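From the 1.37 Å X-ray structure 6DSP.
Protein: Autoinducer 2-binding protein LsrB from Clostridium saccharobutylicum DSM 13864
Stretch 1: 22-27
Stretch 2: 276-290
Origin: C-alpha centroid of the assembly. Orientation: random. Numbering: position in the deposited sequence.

Stretch 1, residues 22-27: VTVTFI
Stretch 2, residues 276-290: QGAMGCYMAYYIASG

The most unusual feature is a thiol set against a phenyl ring beside a glycine. Cys-281 SG lies 4.0 Å from the centroid of the Phe-26 ring (atoms CG to CZ), 34° off the ring normal, and 3.5 Å from Phe-26 CD1. The same ring brings CZ to 3.6 Å from Gly-277 CA. A CB on Gly-277 would sit 2.9 Å from Phe-26 CZ, a clash, so glycine suits this place.

No hydrogen bond crosses the contact. It is apolar packing that buries 380 Å², both sides summed. Residues 23-27 form an extended strand, with phi from -118 to -90° and psi from 115 to 129°. The helix, which begins earlier in the chain, continues through 276 with phi near -60° and psi near -45°, held by i to i+4 backbone bonds. The axes approach to 8.5 Å, and their N-to-C directions make an angle of 143°, closer to antiparallel than parallel. The register is set by Val-24 CA and Cys-281 CA, 6.4 Å apart.

Strand alternation points Val-24 and Phe-26 toward the helix; Val-22, just before the strand, also points toward it. All three have chi1 t; Phe-26 has chi2 50°. Thr-23 and Thr-25 point away, both m. Val-24 is buried. Its CG1 lies 3.9 Å from Ala-284 CB and 4.1 Å from Cys-281 SG, while its CG2 lies 4.1 Å from Tyr-285 CB. Cys-281 is m. The small Ala-284 side chain points toward the strand.

At the exposed end, Val-22 CB meets the edge of the Tyr-285 ring at CD1, 3.8 Å away. Tyr-285 has chi1 157° and chi2 81°. Val-22 CG1 is 4.4 Å from Ala-288 CB. Ser-289, chi1 m, donates a hydrogen bond from OG to Tyr-285 O at 2.8 Å. Gly-290 follows with phi 105° and psi 10° in a Schellman motif; its N donates a hydrogen bond to Ile-287 O at 2.9 Å.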

# COMPACT_ATOMS: atom_id res chain seq x y z
N VAL A 22 4.50 0.76 -27.31
CA VAL A 22 3.63 1.24 -26.23
C VAL A 22 4.46 1.78 -25.09
O VAL A 22 5.47 1.17 -24.71
CB VAL A 22 2.70 0.12 -25.73
CG1 VAL A 22 1.88 0.57 -24.56
CG2 VAL A 22 1.80 -0.35 -26.86
N THR A 23 4.03 2.92 -24.54
CA THR A 23 4.61 3.46 -23.32
C THR A 23 3.52 3.51 -22.26
O THR A 23 2.42 4.03 -22.50
CB THR A 23 5.18 4.87 -23.54
OG1 THR A 23 6.29 4.81 -24.45
CG2 THR A 23 5.66 5.46 -22.21
N VAL A 24 3.84 2.96 -21.09
CA VAL A 24 3.02 3.08 -19.88
C VAL A 24 3.71 4.04 -18.93
O VAL A 24 4.89 3.85 -18.60
CB VAL A 24 2.84 1.71 -19.20
CG1 VAL A 24 1.99 1.88 -17.94
CG2 VAL A 24 2.22 0.70 -20.16
N THR A 25 2.99 5.07 -18.47
CA THR A 25 3.50 5.98 -17.45
C THR A 25 3.11 5.41 -16.09
O THR A 25 1.92 5.20 -15.81
CB THR A 25 2.93 7.39 -17.62
OG1 THR A 25 3.22 7.86 -18.95
CG2 THR A 25 3.53 8.34 -16.60
N PHE A 26 4.11 5.08 -15.29
CA PHE A 26 3.92 4.41 -14.00
C PHE A 26 4.08 5.48 -12.93
O PHE A 26 5.18 6.04 -12.77
CB PHE A 26 4.95 3.29 -13.87
CG PHE A 26 4.84 2.45 -12.61
CD1 PHE A 26 3.62 1.90 -12.23
CD2 PHE A 26 5.95 2.13 -11.86
CE1 PHE A 26 3.54 1.04 -11.12
CE2 PHE A 26 5.87 1.29 -10.75
CZ PHE A 26 4.65 0.77 -10.37
N ILE A 27 3.01 5.75 -12.20
CA ILE A 27 2.96 6.89 -11.28
C ILE A 27 2.83 6.37 -9.85
O ILE A 27 1.84 5.70 -9.52
CB ILE A 27 1.81 7.86 -11.61
CG1 ILE A 27 1.90 8.32 -13.07
CG2 ILE A 27 1.84 9.04 -10.62
CD1 ILE A 27 0.74 9.19 -13.53
N GLN A 276 4.02 -6.61 -8.37
CA GLN A 276 2.77 -5.85 -8.42
C GLN A 276 2.87 -4.68 -9.40
O GLN A 276 1.97 -4.47 -10.21
CB GLN A 276 2.43 -5.33 -7.02
CG GLN A 276 1.07 -4.62 -7.01
CD GLN A 276 0.77 -3.95 -5.69
OE1 GLN A 276 1.64 -3.83 -4.83
NE2 GLN A 276 -0.48 -3.54 -5.51
N GLY A 277 3.95 -3.89 -9.31
CA GLY A 277 4.11 -2.79 -10.26
C GLY A 277 4.19 -3.30 -11.68
O GLY A 277 3.59 -2.74 -12.60
N ALA A 278 4.93 -4.40 -11.88
CA ALA A 278 5.02 -4.99 -13.22
C ALA A 278 3.65 -5.42 -13.71
O ALA A 278 3.31 -5.18 -14.87
CB ALA A 278 5.98 -6.17 -13.20
N MET A 279 2.86 -6.06 -12.86
CA MET A 279 1.54 -6.51 -13.27
C MET A 279 0.63 -5.34 -13.64
O MET A 279 -0.12 -5.42 -14.62
CB MET A 279 0.91 -7.34 -12.16
CG MET A 279 1.56 -8.72 -11.98
SD MET A 279 1.08 -9.50 -10.43
CE MET A 279 -0.64 -9.77 -10.76
N GLY A 280 0.66 -4.26 -12.83
CA GLY A 280 -0.14 -3.10 -13.16
C GLY A 280 0.23 -2.53 -14.52
O GLY A 280 -0.64 -2.21 -15.34
N CYS A 281 1.53 -2.43 -14.77
CA CYS A 281 1.98 -1.92 -16.07
C CYS A 281 1.64 -2.89 -17.19
O CYS A 281 1.28 -2.46 -18.29
CB CYS A 281 3.48 -1.66 -16.03
SG CYS A 281 3.91 -0.25 -14.99
N TYR A 282 1.72 -4.20 -16.93
CA TYR A 282 1.33 -5.17 -17.96
C TYR A 282 -0.15 -5.03 -18.33
O TYR A 282 -0.51 -5.07 -19.52
CB TYR A 282 1.60 -6.61 -17.51
CG TYR A 282 1.36 -7.55 -18.67
CD1 TYR A 282 2.37 -7.82 -19.58
CD2 TYR A 282 0.10 -8.11 -18.89
CE1 TYR A 282 2.15 -8.64 -20.68
CE2 TYR A 282 -0.13 -8.95 -20.00
CZ TYR A 282 0.91 -9.21 -20.89
OH TYR A 282 0.73 -10.03 -21.99
N MET A 283 -1.03 -4.89 -17.32
CA MET A 283 -2.46 -4.75 -17.63
C MET A 283 -2.70 -3.50 -18.46
O MET A 283 -3.51 -3.53 -19.40
CB MET A 283 -3.28 -4.72 -16.34
CG MET A 283 -3.22 -6.06 -15.55
SD MET A 283 -3.68 -7.54 -16.54
CE MET A 283 -5.36 -7.10 -17.00
N ALA A 284 -2.05 -2.39 -18.11
CA ALA A 284 -2.18 -1.17 -18.91
C ALA A 284 -1.71 -1.38 -20.35
O ALA A 284 -2.40 -0.99 -21.29
CB ALA A 284 -1.40 -0.06 -18.25
N TYR A 285 -0.56 -2.03 -20.53
CA TYR A 285 -0.02 -2.32 -21.85
C TYR A 285 -0.93 -3.25 -22.63
O TYR A 285 -1.17 -3.05 -23.82
CB TYR A 285 1.36 -2.96 -21.68
CG TYR A 285 1.82 -3.79 -22.84
CD1 TYR A 285 2.37 -3.20 -23.97
CD2 TYR A 285 1.76 -5.18 -22.78
CE1 TYR A 285 2.81 -3.97 -25.05
CE2 TYR A 285 2.20 -5.96 -23.85
CZ TYR A 285 2.72 -5.35 -24.97
OH TYR A 285 3.16 -6.13 -26.02
N TYR A 286 -1.47 -4.27 -21.95
CA TYR A 286 -2.31 -5.26 -22.61
C TYR A 286 -3.58 -4.61 -23.14
O TYR A 286 -3.99 -4.87 -24.29
CB TYR A 286 -2.64 -6.35 -21.58
CG TYR A 286 -3.40 -7.53 -22.12
CD1 TYR A 286 -2.76 -8.52 -22.82
CD2 TYR A 286 -4.76 -7.66 -21.88
CE1 TYR A 286 -3.44 -9.63 -23.31
CE2 TYR A 286 -5.46 -8.76 -22.36
CZ TYR A 286 -4.79 -9.76 -23.08
OH TYR A 286 -5.44 -10.88 -23.58
N ILE A 287 -4.19 -3.74 -22.34
CA ILE A 287 -5.39 -3.04 -22.81
C ILE A 287 -5.04 -2.00 -23.87
O ILE A 287 -5.72 -1.90 -24.90
CB ILE A 287 -6.11 -2.42 -21.61
CG1 ILE A 287 -6.66 -3.51 -20.69
CG2 ILE A 287 -7.22 -1.45 -22.10
CD1 ILE A 287 -7.10 -2.93 -19.35
N ALA A 288 -3.97 -1.22 -23.65
CA ALA A 288 -3.59 -0.19 -24.62
C ALA A 288 -3.18 -0.79 -25.96
O ALA A 288 -3.28 -0.11 -26.99
CB ALA A 288 -2.46 0.66 -24.05
N SER A 289 -2.75 -2.05 -25.97
CA SER A 289 -2.43 -2.78 -27.20
C SER A 289 -3.67 -3.24 -27.96
O SER A 289 -3.54 -3.79 -29.05
CB SER A 289 -1.55 -4.00 -26.87
OG SER A 289 -0.28 -3.55 -26.48
N GLY A 290 -4.87 -3.04 -27.41
CA GLY A 290 -6.09 -3.35 -28.11
C GLY A 290 -6.82 -4.59 -27.65
O GLY A 290 -7.78 -5.01 -28.31